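PDB 3CUC: protein of unknown function with a Fic domain from Bacteroides thetaiotaomicron VPI-5482, which is of unknown function but carries a Fic domain, a mostly helical fold of the Fic/DOC family. Local coordinates for residues A158-L163 against I190-F195; L95-I100 against S162-Y167. All coordinates share one frame; numbering follows the deposited sequence.

In the fold
The two interactions are adjacent buried contacts on the same helix, their centres about 9 Å apart. Both use helix 156-173 and share Ser162 and Leu163 on it: interaction 1 sets it against the end of helix 178-192, where the Fic signature begins, and interaction 2 against the start of helix 97-107. Side chains of one contact also meet those of the other. Thr161 OG1 lies 2.7 Å from Glu97 OE2, a probable hydrogen bond, while Phe195 CE2 packs 3.7 Å from Ile100 CG2 and Met160 CE lies 4.0 Å from Ile100 CD1. Helix 97-107 thus touches both the shared helix and the third residue of the signature.

Interaction 1: residues A158-L163 against I190-F195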
ATOM      1  N   ALA A 158     -10.781   3.139  18.756  1.00 57.40           N
ATOM      2  CA  ALA A 158     -12.176   2.935  18.362  1.00 57.41           C
ATOM      3  C   ALA A 158     -12.335   2.985  16.837  1.00 57.06           C
ATOM      4  O   ALA A 158     -13.001   2.133  16.247  1.00 57.46           O
ATOM      5  CB  ALA A 158     -13.071   3.976  19.024  1.00 57.08           C
ATOM      6  N   PHE A 159     -11.714   3.983  16.214  1.00 55.96           N
ATOM      7  CA  PHE A 159     -11.713   4.134  14.754  1.00 55.04           C
ATOM      8  C   PHE A 159     -11.110   2.921  14.036  1.00 54.65           C
ATOM      9  O   PHE A 159     -11.624   2.489  13.001  1.00 55.06           O
ATOM     10  CB  PHE A 159     -10.933   5.396  14.356  1.00 54.36           C
ATOM     11  CG  PHE A 159     -11.738   6.667  14.418  1.00 53.93           C
ATOM     12  CD1 PHE A 159     -12.791   6.816  15.316  1.00 50.82           C
ATOM     13  CD2 PHE A 159     -11.416   7.734  13.587  1.00 54.50           C
ATOM     14  CE1 PHE A 159     -13.517   7.992  15.363  1.00 50.10           C
ATOM     15  CE2 PHE A 159     -12.136   8.914  13.633  1.00 54.32           C
ATOM     16  CZ  PHE A 159     -13.190   9.044  14.522  1.00 53.46           C
HETATM   17  N   MSE A 160     -10.011   2.396  14.582  1.00 53.47           N
HETATM   18  CA  MSE A 160      -9.325   1.243  14.005  1.00 51.91           C
HETATM   19  C   MSE A 160     -10.142  -0.033  14.139  1.00 51.59           C
HETATM   20  O   MSE A 160     -10.240  -0.802  13.187  1.00 53.46           O
HETATM   21  CB  MSE A 160      -7.945   1.053  14.643  1.00 51.07           C
HETATM   22  CG  MSE A 160      -6.937   2.104  14.224  1.00 48.03           C
HETATM   23 SE   MSE A 160      -6.606   2.054  12.339  0.75 35.41          SE
HETATM   24  CE  MSE A 160      -5.523   0.418  12.231  1.00 33.48           C
ATOM     25  N   THR A 161     -10.737  -0.265  15.303  1.00 49.82           N
ATOM     26  CA  THR A 161     -11.620  -1.416  15.460  1.00 48.85           C
ATOM     27  C   THR A 161     -12.774  -1.342  14.462  1.00 48.87           C
ATOM     28  O   THR A 161     -13.181  -2.359  13.911  1.00 48.48           O
ATOM     29  CB  THR A 161     -12.177  -1.522  16.885  1.00 48.71           C
ATOM     30  OG1 THR A 161     -11.093  -1.607  17.811  1.00 50.36           O
ATOM     31  CG2 THR A 161     -13.065  -2.758  17.035  1.00 43.83           C
ATOM     32  N   SER A 162     -13.284  -0.136  14.223  1.00 48.68           N
ATOM     33  CA  SER A 162     -14.347   0.062  13.237  1.00 48.42           C
ATOM     34  C   SER A 162     -13.875  -0.243  11.819  1.00 48.48           C
ATOM     35  O   SER A 162     -14.637  -0.789  11.015  1.00 48.62           O
ATOM     36  CB  SER A 162     -14.891   1.491  13.305  1.00 47.83           C
ATOM     37  OG  SER A 162     -15.650   1.664  14.484  1.00 47.08           O
ATOM     38  N   LEU A 163     -12.623   0.114  11.527  1.00 47.87           N
ATOM     39  CA  LEU A 163     -12.047  -0.051  10.195  1.00 47.23           C
ATOM     40  C   LEU A 163     -11.894  -1.524   9.828  1.00 48.15           C
ATOM     41  O   LEU A 163     -12.295  -1.943   8.740  1.00 48.17           O
ATOM     42  CB  LEU A 163     -10.687   0.640  10.121  1.00 47.21           C
ATOM     43  CG  LEU A 163      -9.998   0.682   8.756  1.00 47.63           C
ATOM     44  CD1 LEU A 163     -10.725   1.633   7.817  1.00 42.37           C
ATOM     45  CD2 LEU A 163      -8.527   1.085   8.928  1.00 45.45           C
ATOM     46  N   ILE A 190      -5.529   5.967   5.858  1.00 53.05           N
ATOM     47  CA  ILE A 190      -4.659   7.138   5.762  1.00 53.69           C
ATOM     48  C   ILE A 190      -5.282   8.355   6.468  1.00 54.19           C
ATOM     49  O   ILE A 190      -4.562   9.214   6.983  1.00 54.82           O
ATOM     50  CB  ILE A 190      -4.297   7.471   4.284  1.00 53.94           C
ATOM     51  CG1 ILE A 190      -2.937   8.172   4.208  1.00 55.19           C
ATOM     52  CG2 ILE A 190      -5.382   8.317   3.619  1.00 52.24           C
ATOM     53  CD1 ILE A 190      -1.751   7.242   4.476  1.00 55.74           C
ATOM     54  N   ARG A 191      -6.614   8.417   6.505  1.00 54.34           N
ATOM     55  CA  ARG A 191      -7.320   9.501   7.202  1.00 54.08           C
ATOM     56  C   ARG A 191      -7.300   9.337   8.717  1.00 53.18           C
ATOM     57  O   ARG A 191      -7.270  10.325   9.439  1.00 53.85           O
ATOM     58  CB  ARG A 191      -8.768   9.623   6.717  1.00 54.64           C
ATOM     59  CG  ARG A 191      -8.931  10.225   5.318  1.00 56.63           C
ATOM     60  CD  ARG A 191      -8.437  11.662   5.240  1.00 60.87           C
ATOM     61  NE  ARG A 191      -9.116  12.531   6.200  1.00 61.37           N
ATOM     62  CZ  ARG A 191     -10.193  13.268   5.938  1.00 63.78           C
ATOM     63  NH1 ARG A 191     -10.750  13.263   4.732  1.00 64.49           N
ATOM     64  NH2 ARG A 191     -10.718  14.022   6.898  1.00 65.07           N
ATOM     65  N   ILE A 192      -7.323   8.096   9.196  1.00 52.40           N
ATOM     66  CA  ILE A 192      -7.128   7.819  10.625  1.00 51.08           C
ATOM     67  C   ILE A 192      -5.670   8.115  11.024  1.00 52.18           C
ATOM     68  O   ILE A 192      -5.415   8.737  12.055  1.00 52.14           O
ATOM     69  CB  ILE A 192      -7.474   6.351  10.982  1.00 50.57           C
ATOM     70  CG1 ILE A 192      -8.950   6.045  10.708  1.00 48.85           C
ATOM     71  CG2 ILE A 192      -7.177   6.070  12.450  1.00 48.21           C
ATOM     72  CD1 ILE A 192      -9.282   4.562  10.793  1.00 49.40           C
ATOM     73  N   HIS A 193      -4.724   7.657  10.203  1.00 53.20           N
ATOM     74  CA  HIS A 193      -3.283   7.920  10.393  1.00 53.48           C
ATOM     75  C   HIS A 193      -2.831   7.501  11.811  1.00 53.62           C
ATOM     76  O   HIS A 193      -2.244   8.304  12.549  1.00 53.63           O
ATOM     77  CB  HIS A 193      -2.991   9.403  10.097  1.00 53.18           C
ATOM     78  CG  HIS A 193      -1.781   9.638   9.237  1.00 53.25           C
ATOM     79  ND1 HIS A 193      -0.577  10.076   9.748  1.00 56.35           N
ATOM     80  CD2 HIS A 193      -1.602   9.529   7.898  1.00 51.88           C
ATOM     81  CE1 HIS A 193       0.295  10.208   8.763  1.00 54.49           C
ATOM     82  NE2 HIS A 193      -0.302   9.881   7.631  1.00 52.61           N
ATOM     83  N   PRO A 194      -3.096   6.226  12.177  1.00 53.82           N
ATOM     84  CA  PRO A 194      -3.059   5.737  13.560  1.00 53.56           C
ATOM     85  C   PRO A 194      -1.693   5.734  14.233  1.00 52.88           C
ATOM     86  O   PRO A 194      -1.609   6.033  15.416  1.00 52.47           O
ATOM     87  CB  PRO A 194      -3.585   4.298  13.438  1.00 53.72           C
ATOM     88  CG  PRO A 194      -3.274   3.898  12.056  1.00 53.97           C
ATOM     89  CD  PRO A 194      -3.453   5.140  11.241  1.00 54.27           C
ATOM     90  N   PHE A 195      -0.644   5.377  13.500  1.00 53.02           N
ATOM     91  CA  PHE A 195       0.698   5.310  14.077  1.00 53.53           C
ATOM     92  C   PHE A 195       1.393   6.667  13.985  1.00 55.11           C
ATOM     93  O   PHE A 195       0.986   7.539  13.208  1.00 55.25           O
ATOM     94  CB  PHE A 195       1.544   4.235  13.384  1.00 52.54           C
ATOM     95  CG  PHE A 195       0.927   2.864  13.416  1.00 50.51           C
ATOM     96  CD1 PHE A 195       1.024   2.067  14.548  1.00 50.12           C
ATOM     97  CD2 PHE A 195       0.244   2.371  12.315  1.00 50.45           C
ATOM     98  CE1 PHE A 195       0.445   0.797  14.576  1.00 49.78           C
ATOM     99  CE2 PHE A 195      -0.336   1.110  12.338  1.00 49.22           C
ATOM    100  CZ  PHE A 195      -0.236   0.324  13.469  1.00 48.63           C
TER
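Ile192 and Pro194 flank His193, the residue that with Pro194 and Phe195 opens the Fic signature, and both pack against helix 156-173. The contact is apolar and centred on Ile192, the last residue of helix 178-192. Its chi2 of 169° carries CD1 outward, into a position between three residues of the opposing helix. There it lies about equally far, 4.0 Å, from Phe159 CB, Met160 SE and Leu163 CD2. Ile192 CD1 also approaches the backbone, 3.8 Å from Phe159 O. The side chains of Leu163 and Ile192 run alongside one another in opposite senses. Phe159 presents its ring edge rather than its face, with CD2 4.2 Å from Ile192 CG1 near the ring plane. Met160, a selenomethionine, reaches further along. Its chain bends at chi2 (-62°) and again at chi3, and it crosses the proline at about a right angle; SE comes 3.8 Å from Pro194 CG, and Ile192 CG2 touches the same selenium at 4.1 Å. One heavy atom therefore serves both residues that flank the histidine. His193 itself adopts a positive phi of 54° that breaks the helix, and its CB points away from helix 156-173. The isoleucine and proline can thus face the core while the histidine turns off in another direction, where its ring stacks with Tyr150. Backbone hydrogen bonds with Ala151 and Lys134 hold Ile192 and Pro194 respectively. Tyr189, one turn back on helix 178-192, touches both Met160 and Pro194, and Tyr133 reaches the same two side chains from a loop. Asn199 of helix 199-213, a later residue of the same signature, hydrogen-bonds Phe195 O and touches His193 and Pro194.

Interaction 2: residues L95-I100 against S162-Y167; sequences LTESFI and SLVDWY
Leu95 and Val164 make the close-packed half of this contact, together with Tyr167 one turn further along helix 156-173. Leu95 CD2 sits over one face of the Tyr167 ring, 4.0 Å from its centroid and 22° off the normal, a CH-pi contact displaced toward the rim. Leu95 CB meets Tyr167 CD2 at 3.6 Å. Val164 packs against the backbone leading into helix 97-107: its CB is 3.7 Å from Leu95 O, and its CG1 lies 4.1 Å from Ile100 CD1, which stands anti to CA (chi2 170°). Thr96 is the N-cap of helix 97-107, its OG1 accepting from Phe99 N. The other half is more open. Glu97 is partly exposed and offers mainly its aliphatic stem, with CG 3.8 Å from Val164 CG2, while both carboxylate oxygens are engaged, OE1 by Tyr133 OH and OE2 by Thr161 OG1. Exposed Asp165 lies on this side too, its OD1 5.9 Å from Glu97 OE2, close enough that the like charges may repel somewhat. On the buried side, Phe209 and Val210 of helix 199-213 and Leu181 of helix 178-192 pack on Tyr167, and Ile202 touches Ile100.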
ATOM      1  N   LEU A  95      -8.592  -9.528   8.287  1.00 48.47           N
ATOM      2  CA  LEU A  95      -7.689  -8.421   8.585  1.00 48.05           C
ATOM      3  C   LEU A  95      -7.805  -8.066  10.063  1.00 48.42           C
ATOM      4  O   LEU A  95      -8.897  -7.804  10.570  1.00 50.21           O
ATOM      5  CB  LEU A  95      -8.021  -7.202   7.713  1.00 48.16           C
ATOM      6  CG  LEU A  95      -7.063  -6.013   7.791  1.00 46.65           C
ATOM      7  CD1 LEU A  95      -5.660  -6.448   7.443  1.00 44.45           C
ATOM      8  CD2 LEU A  95      -7.526  -4.903   6.864  1.00 45.88           C
ATOM      9  N   THR A  96      -6.677  -8.077  10.756  1.00 47.32           N
ATOM     10  CA  THR A  96      -6.667  -7.866  12.192  1.00 46.18           C
ATOM     11  C   THR A  96      -5.890  -6.608  12.543  1.00 46.45           C
ATOM     12  O   THR A  96      -4.942  -6.235  11.845  1.00 46.19           O
ATOM     13  CB  THR A  96      -6.017  -9.057  12.895  1.00 45.95           C
ATOM     14  OG1 THR A  96      -4.782  -9.365  12.240  1.00 46.27           O
ATOM     15  CG2 THR A  96      -6.931 -10.275  12.838  1.00 38.85           C
ATOM     16  N   GLU A  97      -6.297  -5.953  13.627  1.00 46.84           N
ATOM     17  CA  GLU A  97      -5.532  -4.827  14.159  1.00 47.09           C
ATOM     18  C   GLU A  97      -4.121  -5.277  14.527  1.00 46.52           C
ATOM     19  O   GLU A  97      -3.165  -4.544  14.298  1.00 47.36           O
ATOM     20  CB  GLU A  97      -6.219  -4.203  15.379  1.00 46.64           C
ATOM     21  CG  GLU A  97      -7.478  -3.418  15.059  1.00 48.12           C
ATOM     22  CD  GLU A  97      -8.087  -2.776  16.291  1.00 49.55           C
ATOM     23  OE1 GLU A  97      -7.432  -1.889  16.879  1.00 54.99           O
ATOM     24  OE2 GLU A  97      -9.223  -3.154  16.660  1.00 53.62           O
ATOM     25  N   SER A  98      -3.985  -6.484  15.071  1.00 46.11           N
ATOM     26  CA  SER A  98      -2.673  -6.984  15.490  1.00 46.39           C
ATOM     27  C   SER A  98      -1.729  -7.194  14.315  1.00 46.81           C
ATOM     28  O   SER A  98      -0.527  -6.971  14.449  1.00 47.06           O
ATOM     29  CB  SER A  98      -2.802  -8.273  16.297  1.00 45.80           C
ATOM     30  OG  SER A  98      -3.807  -9.110  15.757  1.00 49.76           O
ATOM     31  N   PHE A  99      -2.262  -7.608  13.166  1.00 47.20           N
ATOM     32  CA  PHE A  99      -1.430  -7.751  11.970  1.00 47.20           C
ATOM     33  C   PHE A  99      -0.899  -6.393  11.522  1.00 48.25           C
ATOM     34  O   PHE A  99       0.274  -6.277  11.169  1.00 49.42           O
ATOM     35  CB  PHE A  99      -2.190  -8.419  10.816  1.00 46.80           C
ATOM     36  CG  PHE A  99      -1.400  -8.476   9.527  1.00 46.02           C
ATOM     37  CD1 PHE A  99      -0.339  -9.366   9.391  1.00 43.54           C
ATOM     38  CD2 PHE A  99      -1.706  -7.631   8.461  1.00 40.93           C
ATOM     39  CE1 PHE A  99       0.400  -9.416   8.215  1.00 43.47           C
ATOM     40  CE2 PHE A  99      -0.971  -7.673   7.284  1.00 43.08           C
ATOM     41  CZ  PHE A  99       0.080  -8.569   7.156  1.00 44.80           C
ATOM     42  N   ILE A 100      -1.758  -5.375  11.549  1.00 48.37           N
ATOM     43  CA  ILE A 100      -1.379  -4.033  11.108  1.00 48.31           C
ATOM     44  C   ILE A 100      -0.317  -3.452  12.036  1.00 49.11           C
ATOM     45  O   ILE A 100       0.632  -2.809  11.585  1.00 47.92           O
ATOM     46  CB  ILE A 100      -2.596  -3.085  11.046  1.00 48.19           C
ATOM     47  CG1 ILE A 100      -3.613  -3.581  10.016  1.00 47.48           C
ATOM     48  CG2 ILE A 100      -2.155  -1.679  10.666  1.00 45.61           C
ATOM     49  CD1 ILE A 100      -4.935  -2.856  10.069  1.00 45.86           C
ATOM     50  N   SER A 162     -13.284  -0.136  14.223  1.00 48.68           N
ATOM     51  CA  SER A 162     -14.347   0.062  13.237  1.00 48.42           C
ATOM     52  C   SER A 162     -13.875  -0.243  11.819  1.00 48.48           C
ATOM     53  O   SER A 162     -14.637  -0.789  11.015  1.00 48.62           O
ATOM     54  CB  SER A 162     -14.891   1.491  13.305  1.00 47.83           C
ATOM     55  OG  SER A 162     -15.650   1.664  14.484  1.00 47.08           O
ATOM     56  N   LEU A 163     -12.623   0.114  11.527  1.00 47.87           N
ATOM     57  CA  LEU A 163     -12.047  -0.051  10.195  1.00 47.23           C
ATOM     58  C   LEU A 163     -11.894  -1.524   9.828  1.00 48.15           C
ATOM     59  O   LEU A 163     -12.295  -1.943   8.740  1.00 48.17           O
ATOM     60  CB  LEU A 163     -10.687   0.640  10.121  1.00 47.21           C
ATOM     61  CG  LEU A 163      -9.998   0.682   8.756  1.00 47.63           C
ATOM     62  CD1 LEU A 163     -10.725   1.633   7.817  1.00 42.37           C
ATOM     63  CD2 LEU A 163      -8.527   1.085   8.928  1.00 45.45           C
ATOM     64  N   VAL A 164     -11.310  -2.305  10.733  1.00 48.15           N
ATOM     65  CA  VAL A 164     -11.115  -3.733  10.470  1.00 48.64           C
ATOM     66  C   VAL A 164     -12.455  -4.468  10.456  1.00 48.83           C
ATOM     67  O   VAL A 164     -12.681  -5.322   9.605  1.00 49.82           O
ATOM     68  CB  VAL A 164     -10.128  -4.412  11.461  1.00 48.43           C
ATOM     69  CG1 VAL A 164      -8.719  -3.905  11.231  1.00 47.64           C
ATOM     70  CG2 VAL A 164     -10.556  -4.198  12.900  1.00 48.08           C
ATOM     71  N   ASP A 165     -13.348  -4.124  11.380  1.00 48.78           N
ATOM     72  CA  ASP A 165     -14.701  -4.680  11.369  1.00 49.07           C
ATOM     73  C   ASP A 165     -15.398  -4.337  10.054  1.00 48.57           C
ATOM     74  O   ASP A 165     -16.023  -5.200   9.442  1.00 48.31           O
ATOM     75  CB  ASP A 165     -15.535  -4.172  12.555  1.00 49.06           C
ATOM     76  CG  ASP A 165     -15.048  -4.706  13.904  1.00 51.26           C
ATOM     77  OD1 ASP A 165     -13.988  -5.373  13.961  1.00 55.36           O
ATOM     78  OD2 ASP A 165     -15.726  -4.443  14.921  1.00 53.59           O
ATOM     79  N   TRP A 166     -15.274  -3.086   9.617  1.00 48.24           N
ATOM     80  CA  TRP A 166     -15.870  -2.662   8.354  1.00 47.99           C
ATOM     81  C   TRP A 166     -15.298  -3.459   7.179  1.00 48.48           C
ATOM     82  O   TRP A 166     -16.046  -3.937   6.317  1.00 47.79           O
ATOM     83  CB  TRP A 166     -15.660  -1.162   8.102  1.00 47.27           C
ATOM     84  CG  TRP A 166     -15.835  -0.812   6.656  1.00 46.59           C
ATOM     85  CD1 TRP A 166     -17.011  -0.636   5.994  1.00 46.25           C
ATOM     86  CD2 TRP A 166     -14.798  -0.655   5.684  1.00 46.11           C
ATOM     87  NE1 TRP A 166     -16.773  -0.359   4.672  1.00 45.03           N
ATOM     88  CE2 TRP A 166     -15.421  -0.364   4.454  1.00 45.61           C
ATOM     89  CE3 TRP A 166     -13.401  -0.727   5.735  1.00 46.19           C
ATOM     90  CZ2 TRP A 166     -14.695  -0.137   3.283  1.00 46.83           C
ATOM     91  CZ3 TRP A 166     -12.680  -0.507   4.573  1.00 46.86           C
ATOM     92  CH2 TRP A 166     -13.329  -0.212   3.362  1.00 47.80           C
ATOM     93  N   TYR A 167     -13.970  -3.582   7.147  1.00 48.94           N
ATOM     94  CA  TYR A 167     -13.288  -4.224   6.025  1.00 49.08           C
ATOM     95  C   TYR A 167     -13.769  -5.663   5.866  1.00 48.89           C
ATOM     96  O   TYR A 167     -14.226  -6.070   4.796  1.00 48.90           O
ATOM     97  CB  TYR A 167     -11.763  -4.192   6.204  1.00 48.79           C
ATOM     98  CG  TYR A 167     -11.052  -5.052   5.189  1.00 49.48           C
ATOM     99  CD1 TYR A 167     -10.770  -4.565   3.912  1.00 50.51           C
ATOM    100  CD2 TYR A 167     -10.702  -6.367   5.484  1.00 46.05           C
ATOM    101  CE1 TYR A 167     -10.141  -5.365   2.957  1.00 49.85           C
ATOM    102  CE2 TYR A 167     -10.075  -7.174   4.538  1.00 46.83           C
ATOM    103  CZ  TYR A 167      -9.797  -6.668   3.276  1.00 48.47           C
ATOM    104  OH  TYR A 167      -9.180  -7.463   2.335  1.00 51.36           O
TER